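Local coordinates for protein MDM10 isoform 1 (Saccharomyces cerevisiae, PDB 7BTX) that serves in the ERMES complex that tethers the endoplasmic reticulum to mitochondria and takes part in late assembly of the outer-membrane TOM translocase, at residues Arg38-Ile43 with Lys428-Gly433; Ala42-Ile47 with Asp60-Ser65; Ser279-Ala284 with Cys293-Phe298; Phe438-Gly443 with Ile487-Ser492; Gly443-Phe448 with Pro482-Ile487. All coordinates share one frame; numbering follows the deposited sequence.

Contact 1: Arg38-Ile43 with Lys428-Gly433; sequences RIPSAI and KLLWEG
I39 lays its CD1 over the inward side of a strand, 3.9 Å from CD1 of L430 and 3.3 Å from the backbone O of L429. The strand, 426-434, belongs to the wall of a mitochondrial beta barrel, and 38-43 is the loop that carries the chain from helix 30-33 to the first strand, 44-48. With chi1 at -61°, CG1 of I39 lies anti to the carbonyl carbon, and it meets CG of K428 at 4.1 Å. The side chains of I39 and L430 slide past each other in opposite directions. P40 comes in at about a right angle to L430, its CD 3.9 Å from L430 CD1, so that this one methyl touches both loop side chains. No hydrogen bond joins loop to strand, so the contact rests on the apolar packing that I39 and P40 supply; proline also has no N-H to be paired. An alanine in place of I39 would probably open a gap beside L430 CD1 and the aliphatic part of K428, leaving the loop less firmly seated on the strand. L429 and W431 bond through their backbones to T444 and A442 of the next strand. K428 combines two roles: its CB and CG pack on I39, while its chain, bent at chi2 and chi3, takes the ammonium away to the preceding part of the loop. There NZ gives hydrogen bonds to the backbone O atoms of F37 and L35, and the lysine also makes a cation-pi contact with the F37 ring.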
# COMPACT_ATOMS: atom_id res chain seq x y z
N ARG D 38 11.59 -16.33 18.27
CA ARG D 38 11.36 -15.27 17.31
C ARG D 38 11.05 -13.97 18.04
O ARG D 38 10.24 -13.94 18.97
CB ARG D 38 10.21 -15.63 16.37
CG ARG D 38 10.21 -14.85 15.07
CD ARG D 38 11.49 -15.10 14.29
NE ARG D 38 11.53 -16.45 13.75
CZ ARG D 38 11.05 -16.79 12.56
NH1 ARG D 38 10.50 -15.87 11.77
NH2 ARG D 38 11.13 -18.05 12.14
N ILE D 39 11.68 -12.89 17.59
CA ILE D 39 11.49 -11.55 18.14
C ILE D 39 10.50 -10.81 17.24
O ILE D 39 10.63 -10.86 16.01
CB ILE D 39 12.82 -10.80 18.24
CG1 ILE D 39 13.78 -11.53 19.17
CG2 ILE D 39 12.62 -9.38 18.72
CD1 ILE D 39 13.21 -11.82 20.51
N PRO D 40 9.49 -10.15 17.80
CA PRO D 40 8.61 -9.31 16.98
C PRO D 40 9.34 -8.11 16.43
O PRO D 40 10.28 -7.59 17.04
CB PRO D 40 7.50 -8.89 17.96
CG PRO D 40 7.59 -9.86 19.08
CD PRO D 40 9.02 -10.21 19.20
N SER D 41 8.92 -7.66 15.25
CA SER D 41 9.61 -6.59 14.54
C SER D 41 8.80 -5.30 14.48
O SER D 41 9.27 -4.29 13.96
CB SER D 41 9.98 -7.04 13.13
OG SER D 41 8.83 -7.41 12.40
N ALA D 42 7.58 -5.32 15.02
CA ALA D 42 6.69 -4.17 15.03
C ALA D 42 5.63 -4.41 16.09
O ALA D 42 5.55 -5.49 16.66
CB ALA D 42 6.04 -3.93 13.67
N ILE D 43 4.81 -3.39 16.33
CA ILE D 43 3.66 -3.55 17.21
C ILE D 43 2.59 -4.33 16.47
O ILE D 43 2.19 -3.95 15.36
CB ILE D 43 3.13 -2.19 17.69
CG1 ILE D 43 4.29 -1.28 18.06
CG2 ILE D 43 2.20 -2.38 18.86
CD1 ILE D 43 5.06 -1.72 19.28
N LYS D 428 19.32 -11.68 21.88
CA LYS D 428 17.87 -11.56 21.82
C LYS D 428 17.29 -11.65 23.22
O LYS D 428 17.66 -12.51 24.01
CB LYS D 428 17.28 -12.67 20.95
CG LYS D 428 17.69 -12.58 19.50
CD LYS D 428 17.85 -13.96 18.89
CE LYS D 428 16.53 -14.69 18.83
NZ LYS D 428 16.69 -16.03 18.22
N LEU D 429 16.38 -10.73 23.52
CA LEU D 429 15.61 -10.78 24.76
C LEU D 429 14.14 -10.86 24.40
O LEU D 429 13.71 -10.33 23.38
CB LEU D 429 15.86 -9.55 25.63
CG LEU D 429 17.28 -9.29 26.12
CD1 LEU D 429 17.97 -8.25 25.26
CD2 LEU D 429 17.25 -8.85 27.57
N LEU D 430 13.36 -11.52 25.25
CA LEU D 430 11.94 -11.69 24.98
C LEU D 430 11.21 -11.89 26.29
O LEU D 430 11.57 -12.76 27.07
CB LEU D 430 11.69 -12.88 24.05
CG LEU D 430 10.24 -13.10 23.60
CD1 LEU D 430 9.86 -12.11 22.52
CD2 LEU D 430 10.05 -14.51 23.10
N TRP D 431 10.18 -11.08 26.51
CA TRP D 431 9.27 -11.28 27.63
C TRP D 431 7.92 -11.71 27.07
O TRP D 431 7.50 -11.24 26.01
CB TRP D 431 9.13 -10.01 28.46
CG TRP D 431 8.15 -10.14 29.56
CD1 TRP D 431 8.31 -10.84 30.71
CD2 TRP D 431 6.84 -9.58 29.62
NE1 TRP D 431 7.19 -10.75 31.49
CE2 TRP D 431 6.27 -9.97 30.84
CE3 TRP D 431 6.10 -8.77 28.76
CZ2 TRP D 431 4.99 -9.59 31.22
CZ3 TRP D 431 4.83 -8.39 29.13
CH2 TRP D 431 4.29 -8.80 30.35
N GLU D 432 7.25 -12.62 27.78
CA GLU D 432 5.90 -13.04 27.42
C GLU D 432 5.05 -13.11 28.67
O GLU D 432 5.43 -13.78 29.64
CB GLU D 432 5.90 -14.41 26.73
CG GLU D 432 6.37 -14.37 25.29
CD GLU D 432 5.61 -15.35 24.43
OE1 GLU D 432 4.70 -16.03 24.95
OE2 GLU D 432 5.92 -15.44 23.22
N GLY D 433 3.92 -12.43 28.65
CA GLY D 433 3.05 -12.43 29.81
C GLY D 433 1.65 -12.91 29.50
O GLY D 433 0.93 -12.28 28.73

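Contact 2: Ala42-Ile47 with Asp60-Ser65; sequences AIHLQI and DFSTRS
H44 holds its ring across two neighbours on the opposite strand, with ND1 3.4 Å from CB of S62 and NE2 3.4 Å from CB of D60. Its CG, anti to the backbone N (chi1 -173°), lies near CB of S62. OD2 of D60 lies in the imidazole plane at the ring edge, 3.6 Å from NE2, although the carboxylate itself is turned 69° to the ring; a negative charge so near would probably make a protonated histidine easier to keep. The other face of the sheet carries an apolar pair. L45 and F61 lie side by side and point the same way, CB of L45 sitting over the F61 ring in a CH-pi contact and its CD2 3.8 Å from CZ. This is the first beta hairpin of the barrel, strands 44-48 and 55-62, and L45 and F61 form one of its hydrogen-bonded pairs: L45 N gives to F61 O at 2.9 Å and F61 N to L45 O at 3.1 Å. Toward Q46 and I47 the packing thins. The opposite end, with T63 and R64, is the more exposed to solvent, yet T63 N still bonds to I43 O, and the methyl of A42 lies 3.4 Å from OG1 of T63 and 3.7 Å from CG of R64. At the end of the strand S62 OG accepts from S65 N, an ST motif.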
# COMPACT_ATOMS: atom_id res chain seq x y z
N ALA D 42 7.58 -5.32 15.02
CA ALA D 42 6.69 -4.17 15.03
C ALA D 42 5.63 -4.41 16.09
O ALA D 42 5.55 -5.49 16.66
CB ALA D 42 6.04 -3.93 13.67
N ILE D 43 4.81 -3.39 16.33
CA ILE D 43 3.66 -3.55 17.21
C ILE D 43 2.59 -4.33 16.47
O ILE D 43 2.19 -3.95 15.36
CB ILE D 43 3.13 -2.19 17.69
CG1 ILE D 43 4.29 -1.28 18.06
CG2 ILE D 43 2.20 -2.38 18.86
CD1 ILE D 43 5.06 -1.72 19.28
N HIS D 44 2.11 -5.41 17.07
CA HIS D 44 1.26 -6.37 16.38
C HIS D 44 0.13 -6.77 17.30
O HIS D 44 0.37 -7.23 18.42
CB HIS D 44 2.08 -7.59 15.96
CG HIS D 44 1.33 -8.56 15.10
ND1 HIS D 44 1.44 -8.58 13.73
CD2 HIS D 44 0.47 -9.56 15.43
CE1 HIS D 44 0.67 -9.54 13.24
NE2 HIS D 44 0.07 -10.15 14.25
N LEU D 45 -1.11 -6.59 16.84
CA LEU D 45 -2.29 -6.96 17.62
C LEU D 45 -2.96 -8.15 16.97
O LEU D 45 -2.85 -8.36 15.76
CB LEU D 45 -3.28 -5.80 17.72
CG LEU D 45 -2.99 -4.64 18.68
CD1 LEU D 45 -2.00 -3.63 18.12
CD2 LEU D 45 -4.27 -3.95 19.08
N GLN D 46 -3.66 -8.94 17.78
CA GLN D 46 -4.32 -10.13 17.28
C GLN D 46 -5.48 -10.49 18.20
O GLN D 46 -5.33 -10.46 19.42
CB GLN D 46 -3.35 -11.31 17.17
CG GLN D 46 -4.00 -12.62 16.83
CD GLN D 46 -3.03 -13.65 16.34
OE1 GLN D 46 -1.84 -13.40 16.22
NE2 GLN D 46 -3.54 -14.84 16.04
N ILE D 47 -6.62 -10.82 17.62
CA ILE D 47 -7.77 -11.31 18.37
C ILE D 47 -8.28 -12.56 17.67
O ILE D 47 -8.40 -12.58 16.45
CB ILE D 47 -8.85 -10.22 18.53
CG1 ILE D 47 -10.16 -10.80 19.07
CG2 ILE D 47 -9.03 -9.44 17.24
CD1 ILE D 47 -11.07 -9.78 19.68
N ASP D 60 -5.55 -10.31 12.66
CA ASP D 60 -4.39 -9.60 13.13
C ASP D 60 -4.12 -8.39 12.25
O ASP D 60 -4.42 -8.39 11.06
CB ASP D 60 -3.15 -10.49 13.16
CG ASP D 60 -2.98 -11.31 11.91
OD1 ASP D 60 -3.97 -11.44 11.17
OD2 ASP D 60 -1.87 -11.81 11.66
N PHE D 61 -3.56 -7.36 12.87
CA PHE D 61 -3.04 -6.21 12.14
C PHE D 61 -1.84 -5.69 12.89
O PHE D 61 -1.80 -5.73 14.12
CB PHE D 61 -4.09 -5.11 11.96
CG PHE D 61 -4.57 -4.48 13.24
CD1 PHE D 61 -5.57 -5.08 13.99
CD2 PHE D 61 -4.05 -3.27 13.66
CE1 PHE D 61 -6.02 -4.50 15.15
CE2 PHE D 61 -4.50 -2.68 14.83
CZ PHE D 61 -5.49 -3.30 15.57
N SER D 62 -0.86 -5.21 12.15
CA SER D 62 0.33 -4.61 12.73
C SER D 62 0.48 -3.19 12.22
O SER D 62 -0.39 -2.66 11.53
CB SER D 62 1.57 -5.44 12.40
OG SER D 62 1.80 -5.47 11.01
N THR D 63 1.58 -2.55 12.59
CA THR D 63 1.93 -1.28 11.98
C THR D 63 2.46 -1.50 10.56
O THR D 63 2.14 -0.74 9.65
CB THR D 63 2.96 -0.54 12.82
OG1 THR D 63 4.20 -1.26 12.80
CG2 THR D 63 2.48 -0.43 14.26
N ARG D 64 3.25 -2.55 10.37
CA ARG D 64 3.81 -2.86 9.06
C ARG D 64 2.76 -3.39 8.10
O ARG D 64 2.78 -3.07 6.91
CB ARG D 64 4.94 -3.89 9.19
CG ARG D 64 6.13 -3.43 10.00
CD ARG D 64 7.09 -2.59 9.18
NE ARG D 64 8.16 -2.04 10.00
CZ ARG D 64 9.28 -2.69 10.32
NH1 ARG D 64 10.20 -2.10 11.07
NH2 ARG D 64 9.48 -3.92 9.89
N SER D 65 1.83 -4.19 8.61
CA SER D 65 0.82 -4.82 7.77
C SER D 65 -0.58 -4.58 8.31
O SER D 65 -0.80 -4.67 9.52
CB SER D 65 1.10 -6.32 7.64
OG SER D 65 0.12 -6.94 6.83

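Contact 3: Ser279-Ala284 with Cys293-Phe298; sequences SSTYSA and CAKYDF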
# COMPACT_ATOMS: atom_id res chain seq x y z
N SER D 279 27.05 -30.59 15.16
CA SER D 279 26.51 -29.76 16.22
C SER D 279 26.65 -30.49 17.55
O SER D 279 26.93 -31.68 17.61
CB SER D 279 25.04 -29.43 15.98
OG SER D 279 24.44 -28.96 17.17
N SER D 280 26.46 -29.74 18.63
CA SER D 280 26.54 -30.28 19.97
C SER D 280 25.78 -29.37 20.91
O SER D 280 25.91 -28.14 20.81
CB SER D 280 27.99 -30.43 20.42
OG SER D 280 28.06 -30.91 21.75
N THR D 281 25.00 -29.93 21.82
CA THR D 281 24.09 -29.14 22.63
C THR D 281 24.09 -29.67 24.05
O THR D 281 23.83 -30.84 24.28
CB THR D 281 22.67 -29.18 22.06
OG1 THR D 281 22.62 -28.43 20.85
CG2 THR D 281 21.68 -28.61 23.04
N TYR D 282 24.38 -28.79 25.00
CA TYR D 282 24.15 -29.06 26.41
C TYR D 282 22.89 -28.33 26.83
O TYR D 282 22.62 -27.23 26.35
CB TYR D 282 25.35 -28.61 27.25
CG TYR D 282 25.17 -28.75 28.74
CD1 TYR D 282 24.84 -27.65 29.52
CD2 TYR D 282 25.36 -29.97 29.36
CE1 TYR D 282 24.69 -27.77 30.88
CE2 TYR D 282 25.22 -30.10 30.72
CZ TYR D 282 24.88 -29.00 31.47
OH TYR D 282 24.73 -29.13 32.83
N SER D 283 22.10 -28.93 27.71
CA SER D 283 20.82 -28.36 28.09
C SER D 283 20.46 -28.77 29.51
O SER D 283 19.94 -29.87 29.72
CB SER D 283 19.72 -28.79 27.13
OG SER D 283 18.47 -28.32 27.57
N ALA D 284 20.71 -27.90 30.47
CA ALA D 284 20.44 -28.20 31.86
C ALA D 284 19.10 -27.60 32.28
O ALA D 284 18.36 -27.06 31.46
CB ALA D 284 21.58 -27.70 32.74
N CYS D 293 20.76 -23.58 28.15
CA CYS D 293 21.12 -24.35 26.96
C CYS D 293 22.36 -23.71 26.33
O CYS D 293 22.33 -22.55 25.92
CB CYS D 293 19.98 -24.40 25.96
SG CYS D 293 20.34 -25.29 24.44
N ALA D 294 23.43 -24.49 26.23
CA ALA D 294 24.68 -24.00 25.65
C ALA D 294 25.07 -24.86 24.45
O ALA D 294 25.77 -25.87 24.56
CB ALA D 294 25.78 -23.99 26.70
N LYS D 295 24.62 -24.45 23.28
CA LYS D 295 24.96 -25.18 22.06
C LYS D 295 26.32 -24.75 21.55
O LYS D 295 26.56 -23.57 21.30
CB LYS D 295 23.91 -24.94 20.99
CG LYS D 295 24.32 -25.44 19.62
CD LYS D 295 23.15 -25.54 18.68
CE LYS D 295 22.85 -24.20 18.05
NZ LYS D 295 21.76 -24.30 17.05
N TYR D 296 27.22 -25.71 21.36
CA TYR D 296 28.49 -25.49 20.69
C TYR D 296 28.41 -26.10 19.31
O TYR D 296 28.35 -27.32 19.17
CB TYR D 296 29.66 -26.08 21.47
CG TYR D 296 30.95 -26.05 20.68
CD1 TYR D 296 31.55 -24.84 20.36
CD2 TYR D 296 31.54 -27.22 20.23
CE1 TYR D 296 32.72 -24.80 19.63
CE2 TYR D 296 32.72 -27.19 19.50
CZ TYR D 296 33.29 -25.97 19.20
OH TYR D 296 34.46 -25.93 18.48
N ASP D 297 28.40 -25.26 18.29
CA ASP D 297 28.31 -25.73 16.92
C ASP D 297 29.72 -25.86 16.34
O ASP D 297 30.70 -25.39 16.92
CB ASP D 297 27.45 -24.77 16.11
CG ASP D 297 26.83 -25.42 14.91
OD1 ASP D 297 25.64 -25.77 14.98
OD2 ASP D 297 27.53 -25.57 13.89
N PHE D 298 29.82 -26.51 15.18
CA PHE D 298 31.11 -26.72 14.53
C PHE D 298 30.90 -26.93 13.03
O PHE D 298 29.78 -26.81 12.54
CB PHE D 298 31.85 -27.90 15.16
CG PHE D 298 33.34 -27.85 14.98
CD1 PHE D 298 34.06 -26.73 15.37
CD2 PHE D 298 34.01 -28.91 14.39
CE1 PHE D 298 35.43 -26.68 15.19
CE2 PHE D 298 35.38 -28.86 14.21
CZ PHE D 298 36.09 -27.74 14.61
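Strands 280-284 and 292-297 form a beta hairpin in the barrel wall, running antiparallel at 170°. Y282 and A294 are a hydrogen-bonded pair: A294 N gives to Y282 O at 2.9 Å, while Y282 N gives to A294 O at 3.3 Å. A weak bond from Y296 N to S280 O extends the ladder. T281 and K295 face each other as a non-hydrogen-bonded pair, their side chains crossing obliquely. K295 has CG anti to the backbone N (chi1 169°), 3.4 Å from S280 O, and its CD lies 3.7 Å from T281 OG1. The other branch of T281, CG2, rests 3.8 Å from SG of C293; the two branches of threonine thus meet lysine methylenes on one side and the thiol on the other. An alanine at K295 takes away CG and CD, which would probably thin the cover over S280 O and T281 OG1 and open a gap beside S279 OG. Helix 30-33 lies against the same face, S31 touching both T281 and K295. On the reverse face the tyrosine hydroxyls of Y282 and Y296 turn to R263, in a weak bond, and to S305. The mixture of hydroxyls, thiol and lysine methylenes implies a moderately polar wall against which the helix can lie.

Contact 4: Phe438-Gly443 with Ile487-Ser492; sequences FLISAG and IQFQYS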
# COMPACT_ATOMS: atom_id res chain seq x y z
N PHE D 438 -5.52 -12.89 27.64
CA PHE D 438 -4.59 -11.98 27.00
C PHE D 438 -3.19 -12.58 26.96
O PHE D 438 -2.88 -13.53 27.68
CB PHE D 438 -4.57 -10.65 27.73
CG PHE D 438 -5.88 -9.93 27.71
CD1 PHE D 438 -6.20 -9.08 26.67
CD2 PHE D 438 -6.79 -10.10 28.74
CE1 PHE D 438 -7.41 -8.42 26.65
CE2 PHE D 438 -8.00 -9.44 28.72
CZ PHE D 438 -8.31 -8.60 27.68
N LEU D 439 -2.35 -12.02 26.09
CA LEU D 439 -0.98 -12.48 25.95
C LEU D 439 -0.16 -11.35 25.35
O LEU D 439 -0.30 -11.05 24.17
CB LEU D 439 -0.91 -13.73 25.07
CG LEU D 439 0.38 -14.54 24.97
CD1 LEU D 439 0.02 -16.00 24.84
CD2 LEU D 439 1.23 -14.13 23.79
N ILE D 440 0.69 -10.73 26.16
CA ILE D 440 1.58 -9.67 25.72
C ILE D 440 2.97 -10.27 25.52
O ILE D 440 3.41 -11.10 26.32
CB ILE D 440 1.60 -8.51 26.74
CG1 ILE D 440 0.19 -8.01 26.99
CG2 ILE D 440 2.41 -7.34 26.23
CD1 ILE D 440 0.08 -7.08 28.15
N SER D 441 3.66 -9.86 24.46
CA SER D 441 4.96 -10.43 24.10
C SER D 441 5.89 -9.33 23.61
O SER D 441 5.94 -9.03 22.42
CB SER D 441 4.79 -11.52 23.06
OG SER D 441 6.04 -12.01 22.62
N ALA D 442 6.66 -8.75 24.53
CA ALA D 442 7.64 -7.73 24.20
C ALA D 442 9.01 -8.37 24.01
O ALA D 442 9.39 -9.27 24.77
CB ALA D 442 7.71 -6.67 25.29
N GLY D 443 9.75 -7.91 23.01
CA GLY D 443 11.05 -8.50 22.75
C GLY D 443 11.96 -7.66 21.89
O GLY D 443 11.51 -7.02 20.94
N ILE D 487 6.58 -5.35 20.04
CA ILE D 487 5.60 -5.77 21.04
C ILE D 487 4.50 -6.54 20.30
O ILE D 487 4.26 -6.34 19.12
CB ILE D 487 5.03 -4.57 21.84
CG1 ILE D 487 6.17 -3.65 22.29
CG2 ILE D 487 4.32 -5.00 23.10
CD1 ILE D 487 5.71 -2.38 22.94
N GLN D 488 3.86 -7.46 21.01
CA GLN D 488 2.84 -8.31 20.40
C GLN D 488 1.68 -8.55 21.36
O GLN D 488 1.76 -9.42 22.23
CB GLN D 488 3.46 -9.64 19.98
CG GLN D 488 2.52 -10.57 19.27
CD GLN D 488 3.19 -11.31 18.14
OE1 GLN D 488 4.35 -11.05 17.82
NE2 GLN D 488 2.48 -12.24 17.53
N PHE D 489 0.61 -7.79 21.20
CA PHE D 489 -0.59 -7.99 22.00
C PHE D 489 -1.48 -9.03 21.34
O PHE D 489 -1.49 -9.19 20.12
CB PHE D 489 -1.36 -6.68 22.17
CG PHE D 489 -0.53 -5.54 22.68
CD1 PHE D 489 0.09 -4.67 21.79
CD2 PHE D 489 -0.38 -5.32 24.03
CE1 PHE D 489 0.85 -3.62 22.26
CE2 PHE D 489 0.38 -4.27 24.50
CZ PHE D 489 0.99 -3.42 23.62
N GLN D 490 -2.23 -9.75 22.17
CA GLN D 490 -2.98 -10.90 21.66
C GLN D 490 -4.11 -11.22 22.63
O GLN D 490 -3.90 -11.25 23.84
CB GLN D 490 -2.05 -12.10 21.49
CG GLN D 490 -2.75 -13.42 21.27
CD GLN D 490 -1.81 -14.44 20.70
OE1 GLN D 490 -0.81 -14.10 20.08
NE2 GLN D 490 -2.14 -15.71 20.90
N TYR D 491 -5.30 -11.46 22.08
CA TYR D 491 -6.45 -11.89 22.85
C TYR D 491 -7.07 -13.09 22.16
O TYR D 491 -7.04 -13.21 20.94
CB TYR D 491 -7.48 -10.75 22.98
CG TYR D 491 -8.72 -11.12 23.74
CD1 TYR D 491 -8.66 -11.35 25.10
CD2 TYR D 491 -9.94 -11.22 23.11
CE1 TYR D 491 -9.79 -11.68 25.81
CE2 TYR D 491 -11.07 -11.56 23.80
CZ TYR D 491 -10.99 -11.79 25.15
OH TYR D 491 -12.12 -12.12 25.86
N SER D 492 -7.61 -14.02 22.95
CA SER D 492 -8.19 -15.23 22.40
C SER D 492 -9.23 -15.78 23.36
O SER D 492 -9.11 -15.63 24.58
CB SER D 492 -7.14 -16.30 22.10
OG SER D 492 -6.34 -15.93 20.99
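F438 and Y491 incline their rings to each other, planes 41° apart, with CD1 of Y491 3.5 Å above one face of the F438 ring and offset toward its rim. On the same side of the backbones I440 meets F489 with both branches. Its CG1 is anti to the carbonyl carbon (chi1 -55°) and lies 4.0 Å from CD2 of F489, while its CG2 lies 4.1 Å from CD2 and CE2 of that ring. The CG2 of I440 and A442 CB continue the apolar row onto CG2 of I487. Residues of the other side alternate with these: L439 CB lies 4.1 Å from Q490 CB, and S441 CB lies 3.8 Å from Q488 CB. Such alternation suits a barrel wall, and 487-492 lies between strand 439-447, to which it runs antiparallel, and the first strand, 44-48, to which its end 491-492 is parallel; here the barrel closes. Among the backbone bonds are L439 N to Q490 O at 2.8 Å and a weak one from S441 N to Q488 O. S441 OG has a weak partner of its own in E432. The seam is thus two-sided in its chemistry, an aromatic and branched aliphatic row on one side and glutamine and serine side chains on the other.

Contact 5: Gly443-Phe448 with Pro482-Ile487; sequences GTELVF and PAKFGI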
# COMPACT_ATOMS: atom_id res chain seq x y z
N GLY D 443 9.75 -7.91 23.01
CA GLY D 443 11.05 -8.50 22.75
C GLY D 443 11.96 -7.66 21.89
O GLY D 443 11.51 -7.02 20.94
N THR D 444 13.25 -7.66 22.19
CA THR D 444 14.23 -6.88 21.45
C THR D 444 15.43 -7.74 21.09
O THR D 444 15.60 -8.85 21.59
CB THR D 444 14.71 -5.66 22.25
OG1 THR D 444 15.59 -4.88 21.43
CG2 THR D 444 15.43 -6.08 23.49
N GLU D 445 16.26 -7.21 20.21
CA GLU D 445 17.51 -7.83 19.81
C GLU D 445 18.60 -6.76 19.82
O GLU D 445 18.34 -5.62 19.45
CB GLU D 445 17.40 -8.47 18.43
CG GLU D 445 18.60 -9.29 18.03
CD GLU D 445 18.47 -9.88 16.64
OE1 GLU D 445 17.54 -9.49 15.91
OE2 GLU D 445 19.30 -10.74 16.28
N LEU D 446 19.79 -7.12 20.26
CA LEU D 446 20.91 -6.20 20.26
C LEU D 446 22.02 -6.76 19.39
O LEU D 446 22.07 -7.96 19.12
CB LEU D 446 21.42 -5.95 21.68
CG LEU D 446 20.35 -5.67 22.74
CD1 LEU D 446 20.97 -5.49 24.10
CD2 LEU D 446 19.55 -4.45 22.37
N VAL D 447 22.88 -5.88 18.90
CA VAL D 447 24.06 -6.27 18.13
C VAL D 447 25.26 -5.56 18.73
O VAL D 447 25.28 -4.33 18.80
CB VAL D 447 23.91 -5.94 16.63
CG1 VAL D 447 25.23 -6.15 15.92
CG2 VAL D 447 22.84 -6.79 15.99
N PHE D 448 26.26 -6.32 19.15
CA PHE D 448 27.27 -5.83 20.07
C PHE D 448 28.53 -5.31 19.40
O PHE D 448 29.50 -5.01 20.10
CB PHE D 448 27.63 -6.92 21.07
CG PHE D 448 26.81 -6.88 22.32
CD1 PHE D 448 27.22 -6.11 23.40
CD2 PHE D 448 25.63 -7.58 22.41
CE1 PHE D 448 26.46 -6.07 24.56
CE2 PHE D 448 24.87 -7.54 23.56
CZ PHE D 448 25.28 -6.78 24.63
N PRO D 482 20.20 -1.54 19.17
CA PRO D 482 18.97 -2.34 19.28
C PRO D 482 18.22 -2.53 17.98
O PRO D 482 17.28 -1.78 17.69
CB PRO D 482 18.14 -1.55 20.29
CG PRO D 482 18.62 -0.16 20.18
CD PRO D 482 20.07 -0.24 19.86
N ALA D 483 18.60 -3.52 17.18
CA ALA D 483 17.85 -3.87 15.99
C ALA D 483 16.56 -4.61 16.36
O ALA D 483 16.55 -5.41 17.29
CB ALA D 483 18.69 -4.73 15.06
N LYS D 484 15.50 -4.33 15.61
CA LYS D 484 14.16 -4.94 15.67
C LYS D 484 13.56 -5.13 17.07
O LYS D 484 13.39 -6.25 17.54
CB LYS D 484 14.10 -6.27 14.88
CG LYS D 484 15.11 -7.39 15.11
CD LYS D 484 14.83 -8.56 14.18
CE LYS D 484 13.38 -9.01 14.26
NZ LYS D 484 13.01 -9.93 13.15
N PHE D 485 13.24 -4.03 17.74
CA PHE D 485 12.30 -4.08 18.85
C PHE D 485 10.90 -4.45 18.35
O PHE D 485 10.56 -4.24 17.19
CB PHE D 485 12.28 -2.72 19.57
CG PHE D 485 11.44 -2.70 20.82
CD1 PHE D 485 11.86 -3.35 21.97
CD2 PHE D 485 10.22 -2.05 20.84
CE1 PHE D 485 11.09 -3.34 23.12
CE2 PHE D 485 9.44 -2.03 21.98
CZ PHE D 485 9.88 -2.68 23.12
N GLY D 486 10.09 -5.02 19.25
CA GLY D 486 8.72 -5.33 18.90
C GLY D 486 7.85 -5.74 20.07
O GLY D 486 8.32 -6.39 21.00
N ILE D 487 6.58 -5.35 20.04
CA ILE D 487 5.60 -5.77 21.04
C ILE D 487 4.50 -6.54 20.30
O ILE D 487 4.26 -6.34 19.12
CB ILE D 487 5.03 -4.57 21.84
CG1 ILE D 487 6.17 -3.65 22.29
CG2 ILE D 487 4.32 -5.00 23.10
CD1 ILE D 487 5.71 -2.38 22.94
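G443 and G486 bond to each other in both directions, G443 N giving to G486 O at 2.9 Å and G486 N to G443 O at 3.0 Å. Neither residue has a side chain, so the backbones can come together directly. The pair lies at the closure of the barrel, where 482-487 runs beside strand 439-447. T444 comes next and puts its CB in the plane of the F485 ring, at the edge, 3.7 Å from CD1. Beyond it E445 lies extended, CG anti to the backbone N (chi1 -172°), and its OE1 stands 3.3 Å from both CG and CD of K484. The ammonium itself is farther away, 5.3 Å from OE1 to NZ, so the opposite charges are neighbours and not a salt bridge. E445 N makes a weak bond to A483 O. Farther along, CD2 of L446 meets CB of P482 at 3.8 Å, two compact apolar groups. The spacing changes between F485 and A483, opposite T444 and E445: K484 is one residue too many, and its left-handed backbone (phi 45°, psi 67°) takes it up. On its other edge the strand is paired with 426-434, L429 making a backbone hydrogen bond with T444 and K428 touching E445. V447 is joined to F481 by a backbone hydrogen bond, and P482 packs against an aromatic side chain of another protein chain of the assembly. The glycine pair thus supplies two backbone hydrogen bonds, whereas beyond T444 the two segments are held by one weak bond and side-chain packing.

Contacts 1, 2, 4 and 5 gather around the place where the barrel's two ends meet. Contacts 1 and 2 share A42 and I43, their centres 13 Å apart, and contacts 4 and 5 share G443 and I487 along strand 439-447. That strand neighbours 426-434 of contact 1, whose centre is about 9 Å from that of contact 4, while 491-492 pairs in parallel with strand 44-48 of contact 2. The chain's first strand and its last thus come together, with the incoming loop 38-43 beside them. Contact 3 lies in another part of the barrel wall, its centre 23 to 34 Å from the others, and falls between contact 2 and contacts 4 and 5 in chain order.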